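PDB 3H75: periplasmic sugar-binding domain protein from Pseudomonas fluorescens Pf-5, which probably binds a carbohydrate in the periplasm as a bacterial solute-binding protein. Local coordinates for residues T17-Y22 against A42-Q47; Q24-A29 against L35-L40; L130-H135 against L255-A260; H135-V140 against K205-W210. One frame throughout, in Å; residues are numbered along the deposited sequence.

Interaction 1 (T17-Y22 against A42-Q47); sequences TFWVSY and AERDPQ. With SO4 (sulfate ion), chain B.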
loop_
_atom_site.group_PDB
_atom_site.type_symbol
_atom_site.label_atom_id
_atom_site.label_comp_id
_atom_site.label_asym_id
_atom_site.label_seq_id
_atom_site.Cartn_x
_atom_site.Cartn_y
_atom_site.Cartn_z
ATOM N N THR A 17 -2.768 7.786 8.640
ATOM C CA THR A 17 -1.918 6.734 9.179
ATOM C C THR A 17 -0.988 6.011 8.211
ATOM O O THR A 17 0.224 5.960 8.440
ATOM C CB THR A 17 -2.757 5.699 9.939
ATOM O OG1 THR A 17 -3.559 6.378 10.917
ATOM C CG2 THR A 17 -1.852 4.705 10.652
ATOM N N PHE A 18 -1.530 5.451 7.136
ATOM C CA PHE A 18 -0.685 4.730 6.199
ATOM C C PHE A 18 0.396 5.590 5.577
ATOM O O PHE A 18 1.568 5.211 5.561
ATOM C CB PHE A 18 -1.497 4.116 5.057
ATOM C CG PHE A 18 -0.635 3.542 3.964
ATOM C CD1 PHE A 18 0.027 2.334 4.150
ATOM C CD2 PHE A 18 -0.404 4.262 2.791
ATOM C CE1 PHE A 18 0.917 1.853 3.191
ATOM C CE2 PHE A 18 0.484 3.793 1.824
ATOM C CZ PHE A 18 1.150 2.587 2.021
ATOM N N TRP A 19 -0.001 6.741 5.048
ATOM C CA TRP A 19 0.955 7.605 4.390
ATOM C C TRP A 19 1.973 8.228 5.333
ATOM O O TRP A 19 3.092 8.528 4.922
ATOM C CB TRP A 19 0.216 8.641 3.537
ATOM C CG TRP A 19 -0.202 8.024 2.227
ATOM C CD1 TRP A 19 -1.479 7.803 1.778
ATOM C CD2 TRP A 19 0.672 7.497 1.223
ATOM N NE1 TRP A 19 -1.444 7.165 0.556
ATOM C CE2 TRP A 19 -0.137 6.966 0.195
ATOM C CE3 TRP A 19 2.065 7.421 1.095
ATOM C CZ2 TRP A 19 0.405 6.364 -0.949
ATOM C CZ3 TRP A 19 2.603 6.823 -0.041
ATOM C CH2 TRP A 19 1.772 6.303 -1.047
ATOM N N VAL A 20 1.605 8.395 6.600
ATOM C CA VAL A 20 2.551 8.925 7.572
ATOM C C VAL A 20 3.565 7.815 7.875
ATOM O O VAL A 20 4.762 8.070 8.001
ATOM C CB VAL A 20 1.843 9.361 8.871
ATOM C CG1 VAL A 20 2.876 9.654 9.959
ATOM C CG2 VAL A 20 0.994 10.603 8.602
ATOM N N SER A 21 3.090 6.573 7.976
ATOM C CA SER A 21 3.990 5.455 8.238
ATOM C C SER A 21 4.964 5.266 7.077
ATOM O O SER A 21 6.131 4.924 7.277
ATOM C CB SER A 21 3.189 4.172 8.471
ATOM O OG SER A 21 2.493 4.253 9.703
ATOM N N TYR A 22 4.473 5.499 5.864
ATOM C CA TYR A 22 5.283 5.377 4.656
ATOM C C TYR A 22 6.390 6.432 4.754
ATOM O O TYR A 22 7.561 6.143 4.508
ATOM C CB TYR A 22 4.398 5.639 3.436
ATOM C CG TYR A 22 4.973 5.247 2.091
ATOM C CD1 TYR A 22 4.600 4.054 1.471
ATOM C CD2 TYR A 22 5.826 6.108 1.399
ATOM C CE1 TYR A 22 5.050 3.730 0.189
ATOM C CE2 TYR A 22 6.285 5.792 0.118
ATOM C CZ TYR A 22 5.887 4.608 -0.483
ATOM O OH TYR A 22 6.277 4.327 -1.770
ATOM N N ALA A 42 0.091 15.984 -0.405
ATOM C CA ALA A 42 -0.932 16.555 -1.271
ATOM C C ALA A 42 -2.206 16.836 -0.483
ATOM O O ALA A 42 -3.073 17.569 -0.943
ATOM C CB ALA A 42 -1.247 15.597 -2.408
ATOM N N GLU A 43 -2.300 16.250 0.709
ATOM C CA GLU A 43 -3.481 16.367 1.561
ATOM C C GLU A 43 -4.699 15.889 0.767
ATOM O O GLU A 43 -5.770 16.509 0.754
ATOM C CB GLU A 43 -3.660 17.806 2.082
ATOM C CG GLU A 43 -2.438 18.368 2.833
ATOM C CD GLU A 43 -2.086 17.627 4.120
ATOM O OE1 GLU A 43 -2.795 16.670 4.496
ATOM O OE2 GLU A 43 -1.086 18.015 4.765
ATOM N N ARG A 44 -4.490 14.768 0.085
ATOM C CA ARG A 44 -5.504 14.086 -0.707
ATOM C C ARG A 44 -6.163 14.817 -1.872
ATOM O O ARG A 44 -7.314 14.546 -2.213
ATOM C CB ARG A 44 -6.568 13.504 0.228
ATOM C CG ARG A 44 -6.116 12.219 0.947
ATOM C CD ARG A 44 -5.807 11.133 -0.074
ATOM N NE ARG A 44 -5.383 9.863 0.521
ATOM C CZ ARG A 44 -5.076 8.789 -0.203
ATOM N NH1 ARG A 44 -5.147 8.847 -1.528
ATOM N NH2 ARG A 44 -4.706 7.661 0.394
ATOM N N ASP A 45 -5.435 15.748 -2.477
ATOM C CA ASP A 45 -5.927 16.453 -3.658
ATOM C C ASP A 45 -4.804 16.285 -4.672
ATOM O O ASP A 45 -3.768 16.945 -4.576
ATOM C CB ASP A 45 -6.152 17.941 -3.382
ATOM C CG ASP A 45 -6.709 18.674 -4.594
ATOM O OD1 ASP A 45 -6.590 18.136 -5.713
ATOM O OD2 ASP A 45 -7.259 19.785 -4.434
ATOM N N PRO A 46 -4.980 15.382 -5.651
ATOM C CA PRO A 46 -3.949 15.147 -6.668
ATOM C C PRO A 46 -3.470 16.398 -7.392
ATOM O O PRO A 46 -2.330 16.461 -7.850
ATOM C CB PRO A 46 -4.618 14.152 -7.607
ATOM C CG PRO A 46 -5.472 13.363 -6.678
ATOM C CD PRO A 46 -6.102 14.446 -5.827
ATOM N N GLN A 47 -4.339 17.395 -7.505
ATOM C CA GLN A 47 -3.941 18.619 -8.176
ATOM C C GLN A 47 -2.804 19.305 -7.425
ATOM O O GLN A 47 -2.011 20.034 -8.022
ATOM C CB GLN A 47 -5.138 19.557 -8.328
ATOM C CG GLN A 47 -6.154 19.062 -9.350
ATOM C CD GLN A 47 -5.537 18.843 -10.724
ATOM O OE1 GLN A 47 -4.910 19.741 -11.286
ATOM N NE2 GLN A 47 -5.716 17.646 -11.270
HETATM S S SO4 B . -3.427 5.852 -2.790
HETATM O O1 SO4 B . -3.504 4.461 -3.285
HETATM O O2 SO4 B . -3.338 5.833 -1.322
HETATM O O3 SO4 B . -2.222 6.473 -3.358
HETATM O O4 SO4 B . -4.638 6.588 -3.214
#
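Trp19 and Arg44 meet by way of a shared anion, not by a bond of their own. The indole NE1 and guanidinium NH2 lie 3.3 Å apart; both are donors and cannot pair, so both turn to O2 of a sulfate ion. Trp19 NE1 gives sulfate O2 a bond of 3.0 Å, and Arg44 NH2 reaches it at 2.9 Å. The second terminal nitrogen, Arg44 NH1, takes sulfate O4 at 2.9 Å in a nearly straight bond (174°), so three N-H groups grip the ion through two of its oxygens. A bend at chi2 (-61°) followed by an extended run brings the Arg44 guanidinium to the ion. Indole and guanidinium planes stand 73° apart, and sulfate O2 lies at the indole edge, near its plane. Residues 17-22 open the helix of the first beta-alpha-beta unit of a type I periplasmic binding protein fold, and Arg44 lies in the loop between strand 36-41 and helix 46-58; a glycerol near its side chain, like the sulfate probably from the crystallisation liquor, is consistent with a solute pocket. Phe18 CE2 sits 3.6 Å above one face of the Trp19 ring, while Trp19 CZ3 rests over the face of Tyr22, limiting how the indole can turn. With an alanine here, sulfate O2 would probably lose its indole donor and a gap would open beside Phe18 and Tyr22. Arg44 NH2 also forms a salt bridge with Glu16.

Interaction 2 (Q24-A29 against L35-L40); sequences QFMQAA and LDLRIL
Met26, a selenomethionine, and Leu37 touch at two levels. Near the root of the side chain, Met26 CB lies 4.0 Å from Leu37 CD2; at the far end, Met26 CE bends back to Leu37 CD1, also at 4.0 Å. The two side chains cross at about a right angle, with the two methyl branches of Leu37 divided between the base and the end of the selenomethionine. That end is brought round by the last torsion (chi3 74°), which folds CE out of an otherwise extended chain. Leu37 CD2 also approaches the backbone, 4.0 Å from Met26 O. One residue along the helix, Gln27 uses its aliphatic part: CG lies 4.1 Å from Ile39 CD1, so an apolar stem of a polar side chain closes the contact on its partly exposed side. No hydrogen bond crosses between the segments.

Further out, Leu270 of helix 265-277 touches both Met26 and Leu37, and Phe8 of strand 5-10 meets Met26 as well. Backbone hydrogen bonds of Arg38 with Val6 and Phe8 fix the strand that carries Leu37 and Ile39. Helix segment 24-29 and strand segment 36-40 run nearly antiparallel (165°), their axes 9.2 Å apart at closest approach. This is the packing of a beta-alpha-beta crossover, in which helix 17-33 packs on the sheet and connects the parallel, adjacent strands 5-10 and 36-41 in a Rossmann-like lobe.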
loop_
_atom_site.group_PDB
_atom_site.type_symbol
_atom_site.label_atom_id
_atom_site.label_comp_id
_atom_site.label_asym_id
_atom_site.label_seq_id
_atom_site.Cartn_x
_atom_site.Cartn_y
_atom_site.Cartn_z
ATOM N N GLN A 24 7.524 8.033 7.524
ATOM C CA GLN A 24 8.428 7.780 8.637
ATOM C C GLN A 24 9.465 6.718 8.303
ATOM O O GLN A 24 10.625 6.832 8.711
ATOM C CB GLN A 24 7.642 7.372 9.887
ATOM C CG GLN A 24 6.690 8.450 10.383
ATOM C CD GLN A 24 7.392 9.767 10.661
ATOM O OE1 GLN A 24 8.233 9.857 11.553
ATOM N NE2 GLN A 24 7.051 10.798 9.890
ATOM N N PHE A 25 9.060 5.690 7.561
ATOM C CA PHE A 25 9.992 4.634 7.181
ATOM C C PHE A 25 11.046 5.227 6.243
ATOM O O PHE A 25 12.235 4.925 6.362
ATOM C CB PHE A 25 9.251 3.483 6.488
ATOM C CG PHE A 25 10.062 2.218 6.382
ATOM C CD1 PHE A 25 10.324 1.452 7.514
ATOM C CD2 PHE A 25 10.580 1.798 5.158
ATOM C CE1 PHE A 25 11.093 0.281 7.431
ATOM C CE2 PHE A 25 11.350 0.632 5.064
ATOM C CZ PHE A 25 11.604 -0.126 6.206
HETATM N N MSE A 26 10.609 6.080 5.318
HETATM C CA MSE A 26 11.530 6.720 4.385
HETATM C C MSE A 26 12.514 7.621 5.119
HETATM O O MSE A 26 13.701 7.638 4.801
HETATM C CB MSE A 26 10.775 7.576 3.367
HETATM C CG MSE A 26 9.989 6.808 2.330
HETATM SE SE MSE A 26 9.116 8.024 1.087
HETATM C CE MSE A 26 10.668 8.577 0.077
ATOM N N GLN A 27 12.017 8.378 6.093
ATOM C CA GLN A 27 12.881 9.282 6.838
ATOM C C GLN A 27 13.958 8.506 7.585
ATOM O O GLN A 27 15.101 8.958 7.685
ATOM C CB GLN A 27 12.052 10.140 7.794
ATOM C CG GLN A 27 11.033 10.994 7.059
ATOM C CD GLN A 27 10.332 11.986 7.955
ATOM O OE1 GLN A 27 9.863 11.642 9.038
ATOM N NE2 GLN A 27 10.242 13.230 7.498
ATOM N N ALA A 28 13.602 7.332 8.095
ATOM C CA ALA A 28 14.572 6.505 8.798
ATOM C C ALA A 28 15.642 6.098 7.789
ATOM O O ALA A 28 16.834 6.121 8.087
ATOM C CB ALA A 28 13.892 5.271 9.380
ATOM N N ALA A 29 15.209 5.737 6.585
ATOM C CA ALA A 29 16.137 5.335 5.535
ATOM C C ALA A 29 17.011 6.507 5.102
ATOM O O ALA A 29 18.211 6.340 4.884
ATOM C CB ALA A 29 15.372 4.783 4.339
ATOM N N LEU A 35 20.916 10.792 2.994
ATOM C CA LEU A 35 20.219 11.451 1.898
ATOM C C LEU A 35 19.438 12.653 2.410
ATOM O O LEU A 35 18.971 12.664 3.552
ATOM C CB LEU A 35 19.237 10.485 1.219
ATOM C CG LEU A 35 19.770 9.215 0.552
ATOM C CD1 LEU A 35 18.604 8.396 -0.001
ATOM C CD2 LEU A 35 20.731 9.588 -0.557
ATOM N N ASP A 36 19.306 13.661 1.558
ATOM C CA ASP A 36 18.554 14.860 1.888
ATOM C C ASP A 36 17.156 14.633 1.323
ATOM O O ASP A 36 16.942 14.725 0.117
ATOM C CB ASP A 36 19.209 16.088 1.246
ATOM C CG ASP A 36 18.308 17.306 1.256
ATOM O OD1 ASP A 36 17.473 17.430 2.176
ATOM O OD2 ASP A 36 18.446 18.149 0.346
ATOM N N LEU A 37 16.211 14.321 2.205
ATOM C CA LEU A 37 14.841 14.041 1.790
ATOM C C LEU A 37 13.817 15.076 2.222
ATOM O O LEU A 37 13.816 15.543 3.362
ATOM C CB LEU A 37 14.405 12.677 2.335
ATOM C CG LEU A 37 12.920 12.312 2.255
ATOM C CD1 LEU A 37 12.513 12.029 0.809
ATOM C CD2 LEU A 37 12.673 11.086 3.126
ATOM N N ARG A 38 12.936 15.419 1.293
ATOM C CA ARG A 38 11.861 16.356 1.559
ATOM C C ARG A 38 10.574 15.687 1.089
ATOM O O ARG A 38 10.495 15.184 -0.031
ATOM C CB ARG A 38 12.097 17.665 0.806
ATOM C CG ARG A 38 13.317 18.427 1.301
ATOM C CD ARG A 38 13.524 19.712 0.514
ATOM N NE ARG A 38 12.254 20.377 0.252
ATOM C CZ ARG A 38 11.357 20.680 1.185
ATOM N NH1 ARG A 38 11.585 20.383 2.459
ATOM N NH2 ARG A 38 10.221 21.266 0.843
ATOM N N ILE A 39 9.574 15.665 1.962
ATOM C CA ILE A 39 8.297 15.052 1.640
ATOM C C ILE A 39 7.205 16.109 1.606
ATOM O O ILE A 39 6.997 16.832 2.585
ATOM C CB ILE A 39 7.916 13.969 2.679
ATOM C CG1 ILE A 39 8.941 12.833 2.642
ATOM C CG2 ILE A 39 6.517 13.435 2.387
ATOM C CD1 ILE A 39 8.737 11.776 3.712
ATOM N N LEU A 40 6.521 16.203 0.470
ATOM C CA LEU A 40 5.436 17.161 0.297
ATOM C C LEU A 40 4.110 16.412 0.241
ATOM O O LEU A 40 3.904 15.572 -0.634
ATOM C CB LEU A 40 5.621 17.946 -1.003
ATOM C CG LEU A 40 6.953 18.671 -1.204
ATOM C CD1 LEU A 40 6.938 19.389 -2.549
ATOM C CD2 LEU A 40 7.175 19.663 -0.074
#

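Interaction 3 (L130-H135 against L255-A260); sequences LKELLH and LSVLEA
Val257 points its side chain from the strand into helix 122-137, and its two methyls divide the work. From CB the branch CG2 goes beside the backbone N, anti to the carbonyl carbon, and lands 3.5 Å from Glu132 CB; the same methyl is 4.0 Å from Leu133 CD2. The other branch, CG1, meets the same Glu132 CB at 4.0 Å, so the valine straddles that carbon with both tips. Leu133 extends the patch with CD2, which also comes 4.2 Å from Ser256 CB. Behind the contact, Ser238 of strand 236-240 touches both Leu133 and Val257, and Lys136 of helix 122-137 touches Ser256 and Val257. Glu132 contributes its CB while its chain bends at chi2 (-70°); its carboxylate and the like-charged one of Glu259 are not in contact, with Glu132 OE1 6.4 Å from Glu259 OE2. Between these segments only carbon atoms meet and no hydrogen bond crosses, so the contact probably rests on van der Waals fit.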
loop_
_atom_site.group_PDB
_atom_site.type_symbol
_atom_site.label_atom_id
_atom_site.label_comp_id
_atom_site.label_asym_id
_atom_site.label_seq_id
_atom_site.Cartn_x
_atom_site.Cartn_y
_atom_site.Cartn_z
ATOM N N LEU A 130 -9.453 -12.531 -0.250
ATOM C CA LEU A 130 -10.664 -13.327 -0.381
ATOM C C LEU A 130 -10.372 -14.796 -0.099
ATOM O O LEU A 130 -11.153 -15.451 0.585
ATOM C CB LEU A 130 -11.296 -13.179 -1.769
ATOM C CG LEU A 130 -12.686 -13.835 -1.838
ATOM C CD1 LEU A 130 -13.609 -13.176 -0.824
ATOM C CD2 LEU A 130 -13.258 -13.713 -3.230
ATOM N N LYS A 131 -9.257 -15.312 -0.618
ATOM C CA LYS A 131 -8.918 -16.717 -0.378
ATOM C C LYS A 131 -8.779 -16.992 1.118
ATOM O O LYS A 131 -9.253 -18.019 1.611
ATOM C CB LYS A 131 -7.624 -17.100 -1.104
ATOM C CG LYS A 131 -7.793 -17.240 -2.605
ATOM C CD LYS A 131 -6.553 -17.831 -3.261
ATOM C CE LYS A 131 -6.318 -19.279 -2.866
ATOM N NZ LYS A 131 -7.356 -20.202 -3.400
ATOM N N GLU A 132 -8.144 -16.070 1.837
ATOM C CA GLU A 132 -7.957 -16.215 3.278
ATOM C C GLU A 132 -9.287 -16.150 4.021
ATOM O O GLU A 132 -9.530 -16.931 4.946
ATOM C CB GLU A 132 -7.022 -15.122 3.801
ATOM C CG GLU A 132 -5.553 -15.386 3.535
ATOM C CD GLU A 132 -5.025 -16.528 4.378
ATOM O OE1 GLU A 132 -4.963 -16.368 5.616
ATOM O OE2 GLU A 132 -4.686 -17.585 3.806
ATOM N N LEU A 133 -10.143 -15.211 3.628
ATOM C CA LEU A 133 -11.447 -15.075 4.269
ATOM C C LEU A 133 -12.248 -16.358 4.074
ATOM O O LEU A 133 -12.876 -16.858 5.010
ATOM C CB LEU A 133 -12.213 -13.887 3.684
ATOM C CG LEU A 133 -11.770 -12.482 4.097
ATOM C CD1 LEU A 133 -12.550 -11.459 3.275
ATOM C CD2 LEU A 133 -12.010 -12.266 5.594
ATOM N N LEU A 134 -12.222 -16.887 2.854
ATOM C CA LEU A 134 -12.950 -18.113 2.548
ATOM C C LEU A 134 -12.406 -19.270 3.373
ATOM O O LEU A 134 -13.167 -20.109 3.864
ATOM C CB LEU A 134 -12.834 -18.436 1.056
ATOM C CG LEU A 134 -13.792 -17.654 0.159
ATOM C CD1 LEU A 134 -13.455 -17.903 -1.309
ATOM C CD2 LEU A 134 -15.218 -18.087 0.460
ATOM N N HIS A 135 -11.090 -19.312 3.535
ATOM C CA HIS A 135 -10.482 -20.384 4.311
ATOM C C HIS A 135 -10.933 -20.349 5.767
ATOM O O HIS A 135 -11.278 -21.381 6.349
ATOM C CB HIS A 135 -8.962 -20.291 4.261
ATOM C CG HIS A 135 -8.281 -21.433 4.943
ATOM N ND1 HIS A 135 -8.353 -22.726 4.469
ATOM C CD2 HIS A 135 -7.571 -21.491 6.093
ATOM C CE1 HIS A 135 -7.716 -23.532 5.301
ATOM N NE2 HIS A 135 -7.233 -22.807 6.294
ATOM N N LEU A 255 -10.592 -8.813 13.437
ATOM C CA LEU A 255 -10.261 -8.588 12.031
ATOM C C LEU A 255 -9.628 -9.924 11.661
ATOM O O LEU A 255 -8.700 -10.372 12.333
ATOM C CB LEU A 255 -9.251 -7.444 11.891
ATOM C CG LEU A 255 -8.708 -7.153 10.485
ATOM C CD1 LEU A 255 -9.851 -6.892 9.522
ATOM C CD2 LEU A 255 -7.771 -5.946 10.547
ATOM N N SER A 256 -10.121 -10.559 10.602
ATOM C CA SER A 256 -9.634 -11.882 10.217
ATOM C C SER A 256 -8.396 -11.962 9.348
ATOM O O SER A 256 -7.604 -12.897 9.480
ATOM C CB SER A 256 -10.762 -12.671 9.548
ATOM O OG SER A 256 -11.806 -12.924 10.473
ATOM N N VAL A 257 -8.233 -10.996 8.455
ATOM C CA VAL A 257 -7.087 -10.974 7.555
ATOM C C VAL A 257 -6.560 -9.552 7.431
ATOM O O VAL A 257 -7.336 -8.618 7.249
ATOM C CB VAL A 257 -7.479 -11.454 6.138
ATOM C CG1 VAL A 257 -6.242 -11.497 5.249
ATOM C CG2 VAL A 257 -8.144 -12.827 6.209
ATOM N N LEU A 258 -5.244 -9.389 7.533
ATOM C CA LEU A 258 -4.643 -8.066 7.396
ATOM C C LEU A 258 -3.377 -8.193 6.568
ATOM O O LEU A 258 -2.376 -8.747 7.031
ATOM C CB LEU A 258 -4.322 -7.460 8.771
ATOM C CG LEU A 258 -3.752 -6.034 8.776
ATOM C CD1 LEU A 258 -4.704 -5.071 8.056
ATOM C CD2 LEU A 258 -3.535 -5.592 10.218
ATOM N N GLU A 259 -3.443 -7.718 5.327
ATOM C CA GLU A 259 -2.299 -7.749 4.418
ATOM C C GLU A 259 -1.464 -6.510 4.697
ATOM O O GLU A 259 -1.971 -5.389 4.654
ATOM C CB GLU A 259 -2.762 -7.721 2.957
ATOM C CG GLU A 259 -3.418 -9.002 2.456
ATOM C CD GLU A 259 -2.421 -10.124 2.245
ATOM O OE1 GLU A 259 -1.241 -9.825 1.970
ATOM O OE2 GLU A 259 -2.825 -11.302 2.337
ATOM N N ALA A 260 -0.180 -6.701 4.978
ATOM C CA ALA A 260 0.675 -5.560 5.277
ATOM C C ALA A 260 2.068 -5.736 4.716
ATOM O O ALA A 260 2.463 -6.844 4.355
ATOM C CB ALA A 260 0.751 -5.346 6.788
#

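Interaction 4 (H135-V140 against K205-W210); sequences HKLGPV and KTQLVW
Leu137 makes every contact within 4.5 Å, meeting Leu208 by apolar packing and Gln207 by a carbon-to-oxygen touch. In the apolar part, Leu137 CD2 lies 4.2 Å from Leu208 CD2, and Leu137 CB stands at the same 4.2 Å from that methyl, so a single methyl of the strand leucine fits against both the base and one tip of the helix leucine. The two side chains meet at a slant. Setting CG opposite the backbone N (chi1 -179°) brings both methyls of Leu137 against Gln207 and Leu208. Leu208 is further enclosed by Leu133 and Leu134, one turn back on the helix, and by Ile146 of strand 146-152, which Leu137 touches too.

In the polar-apolar part, Gln207 sends an extended chain (chi2 -176°) across Leu137 at about a right angle. Its OE1 comes 3.8 Å from Leu137 CD1 and 4.2 Å from Leu137 CD2, a van der Waals approach between an amide oxygen and methyl groups. No hydrogen bond joins the segments.

Backbone bonds of Gln207 and Leu208 with Glu147, and of Gln207 with Leu236, hold the strand between its two neighbours. Gly138, with phi 73°, ends the helix just past Leu137 and lets the chain turn away. A helix laid over the central strands of a mainly parallel sheet in this way belongs to the alpha/beta lobes of periplasmic binding proteins.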
loop_
_atom_site.group_PDB
_atom_site.type_symbol
_atom_site.label_atom_id
_atom_site.label_comp_id
_atom_site.label_asym_id
_atom_site.label_seq_id
_atom_site.Cartn_x
_atom_site.Cartn_y
_atom_site.Cartn_z
ATOM N N HIS A 135 -11.090 -19.312 3.535
ATOM C CA HIS A 135 -10.482 -20.384 4.311
ATOM C C HIS A 135 -10.933 -20.349 5.767
ATOM O O HIS A 135 -11.278 -21.381 6.349
ATOM C CB HIS A 135 -8.962 -20.291 4.261
ATOM C CG HIS A 135 -8.281 -21.433 4.943
ATOM N ND1 HIS A 135 -8.353 -22.726 4.469
ATOM C CD2 HIS A 135 -7.571 -21.491 6.093
ATOM C CE1 HIS A 135 -7.716 -23.532 5.301
ATOM N NE2 HIS A 135 -7.233 -22.807 6.294
ATOM N N LYS A 136 -10.934 -19.159 6.355
ATOM C CA LYS A 136 -11.332 -19.010 7.749
ATOM C C LYS A 136 -12.824 -19.239 7.981
ATOM O O LYS A 136 -13.218 -19.741 9.033
ATOM C CB LYS A 136 -10.911 -17.630 8.261
ATOM C CG LYS A 136 -9.402 -17.423 8.218
ATOM C CD LYS A 136 -8.999 -16.077 8.787
ATOM C CE LYS A 136 -7.506 -15.846 8.631
ATOM N NZ LYS A 136 -6.707 -16.904 9.303
ATOM N N LEU A 137 -13.655 -18.876 7.008
ATOM C CA LEU A 137 -15.093 -19.081 7.154
ATOM C C LEU A 137 -15.384 -20.576 7.233
ATOM O O LEU A 137 -16.264 -21.014 7.982
ATOM C CB LEU A 137 -15.852 -18.477 5.967
ATOM C CG LEU A 137 -17.374 -18.625 6.047
ATOM C CD1 LEU A 137 -17.889 -17.818 7.229
ATOM C CD2 LEU A 137 -18.026 -18.140 4.750
ATOM N N GLY A 138 -14.637 -21.352 6.452
ATOM C CA GLY A 138 -14.820 -22.792 6.437
ATOM C C GLY A 138 -16.088 -23.241 5.739
ATOM O O GLY A 138 -16.785 -22.435 5.117
ATOM N N PRO A 139 -16.406 -24.539 5.820
ATOM C CA PRO A 139 -17.581 -25.176 5.224
ATOM C C PRO A 139 -18.921 -24.538 5.584
ATOM O O PRO A 139 -19.046 -23.824 6.577
ATOM C CB PRO A 139 -17.475 -26.611 5.725
ATOM C CG PRO A 139 -16.002 -26.827 5.723
ATOM C CD PRO A 139 -15.491 -25.558 6.363
ATOM N N VAL A 140 -19.915 -24.844 4.759
ATOM C CA VAL A 140 -21.279 -24.353 4.875
ATOM C C VAL A 140 -22.035 -24.614 3.559
ATOM O O VAL A 140 -23.266 -24.627 3.545
ATOM C CB VAL A 140 -21.309 -22.829 5.172
ATOM C CG1 VAL A 140 -20.712 -22.045 4.001
ATOM C CG2 VAL A 140 -22.737 -22.383 5.440
ATOM N N LYS A 205 -27.472 -11.642 4.973
ATOM C CA LYS A 205 -26.845 -12.948 4.795
ATOM C C LYS A 205 -25.340 -12.806 4.590
ATOM O O LYS A 205 -24.610 -13.797 4.573
ATOM C CB LYS A 205 -27.464 -13.686 3.603
ATOM C CG LYS A 205 -28.979 -13.788 3.689
ATOM C CD LYS A 205 -29.562 -14.660 2.589
ATOM C CE LYS A 205 -29.254 -16.124 2.835
ATOM N NZ LYS A 205 -29.999 -17.007 1.897
ATOM N N THR A 206 -24.879 -11.568 4.444
ATOM C CA THR A 206 -23.453 -11.323 4.250
ATOM C C THR A 206 -22.636 -12.004 5.344
ATOM O O THR A 206 -22.932 -11.859 6.534
ATOM C CB THR A 206 -23.127 -9.808 4.266
ATOM O OG1 THR A 206 -23.799 -9.159 3.180
ATOM C CG2 THR A 206 -21.610 -9.582 4.128
ATOM N N GLN A 207 -21.617 -12.760 4.940
ATOM C CA GLN A 207 -20.752 -13.438 5.899
ATOM C C GLN A 207 -19.316 -12.968 5.733
ATOM O O GLN A 207 -18.491 -13.173 6.618
ATOM C CB GLN A 207 -20.783 -14.952 5.705
ATOM C CG GLN A 207 -22.136 -15.586 5.923
ATOM C CD GLN A 207 -22.068 -17.090 5.818
ATOM O OE1 GLN A 207 -21.669 -17.776 6.763
ATOM N NE2 GLN A 207 -22.438 -17.614 4.659
ATOM N N LEU A 208 -19.017 -12.354 4.590
ATOM C CA LEU A 208 -17.661 -11.880 4.323
ATOM C C LEU A 208 -17.629 -10.427 3.878
ATOM O O LEU A 208 -18.476 -9.993 3.100
ATOM C CB LEU A 208 -17.004 -12.721 3.226
ATOM C CG LEU A 208 -16.864 -14.227 3.431
ATOM C CD1 LEU A 208 -16.277 -14.835 2.152
ATOM C CD2 LEU A 208 -15.987 -14.520 4.644
ATOM N N VAL A 209 -16.652 -9.676 4.379
ATOM C CA VAL A 209 -16.479 -8.282 3.988
ATOM C C VAL A 209 -15.016 -8.066 3.612
ATOM O O VAL A 209 -14.122 -8.114 4.461
ATOM C CB VAL A 209 -16.858 -7.303 5.126
ATOM C CG1 VAL A 209 -16.652 -5.862 4.667
ATOM C CG2 VAL A 209 -18.311 -7.523 5.532
ATOM N N TRP A 210 -14.786 -7.862 2.322
ATOM C CA TRP A 210 -13.455 -7.621 1.763
ATOM C C TRP A 210 -13.287 -6.103 1.697
ATOM O O TRP A 210 -14.161 -5.411 1.180
ATOM C CB TRP A 210 -13.412 -8.205 0.345
ATOM C CG TRP A 210 -12.132 -8.057 -0.443
ATOM C CD1 TRP A 210 -11.177 -9.015 -0.633
ATOM C CD2 TRP A 210 -11.743 -6.939 -1.258
ATOM N NE1 TRP A 210 -10.226 -8.570 -1.523
ATOM C CE2 TRP A 210 -10.549 -7.300 -1.922
ATOM C CE3 TRP A 210 -12.291 -5.670 -1.495
ATOM C CZ2 TRP A 210 -9.893 -6.437 -2.812
ATOM C CZ3 TRP A 210 -11.637 -4.808 -2.384
ATOM C CH2 TRP A 210 -10.452 -5.201 -3.030
#

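Overall arrangement
From the N terminus, helix 17-33 serves interactions 1 and 2 in turn. Interaction 2 closes a short loop as the chain returns into strand 36-41, and it lies within the wider loop that interaction 1 completes just before helix 46-58; their centres are about 14 Å apart in the lobe built on the six-stranded parallel sheet. Interactions 3 and 4 follow 1 and 2 in the chain, in the other lobe, where both use helix 122-137 and share His135. Interaction 4 closes at strand 206-211, within the longer loop that interaction 3 ends at strand 257-260. These two touch, while interaction 2 and interaction 4 lie about 41 Å apart between centres.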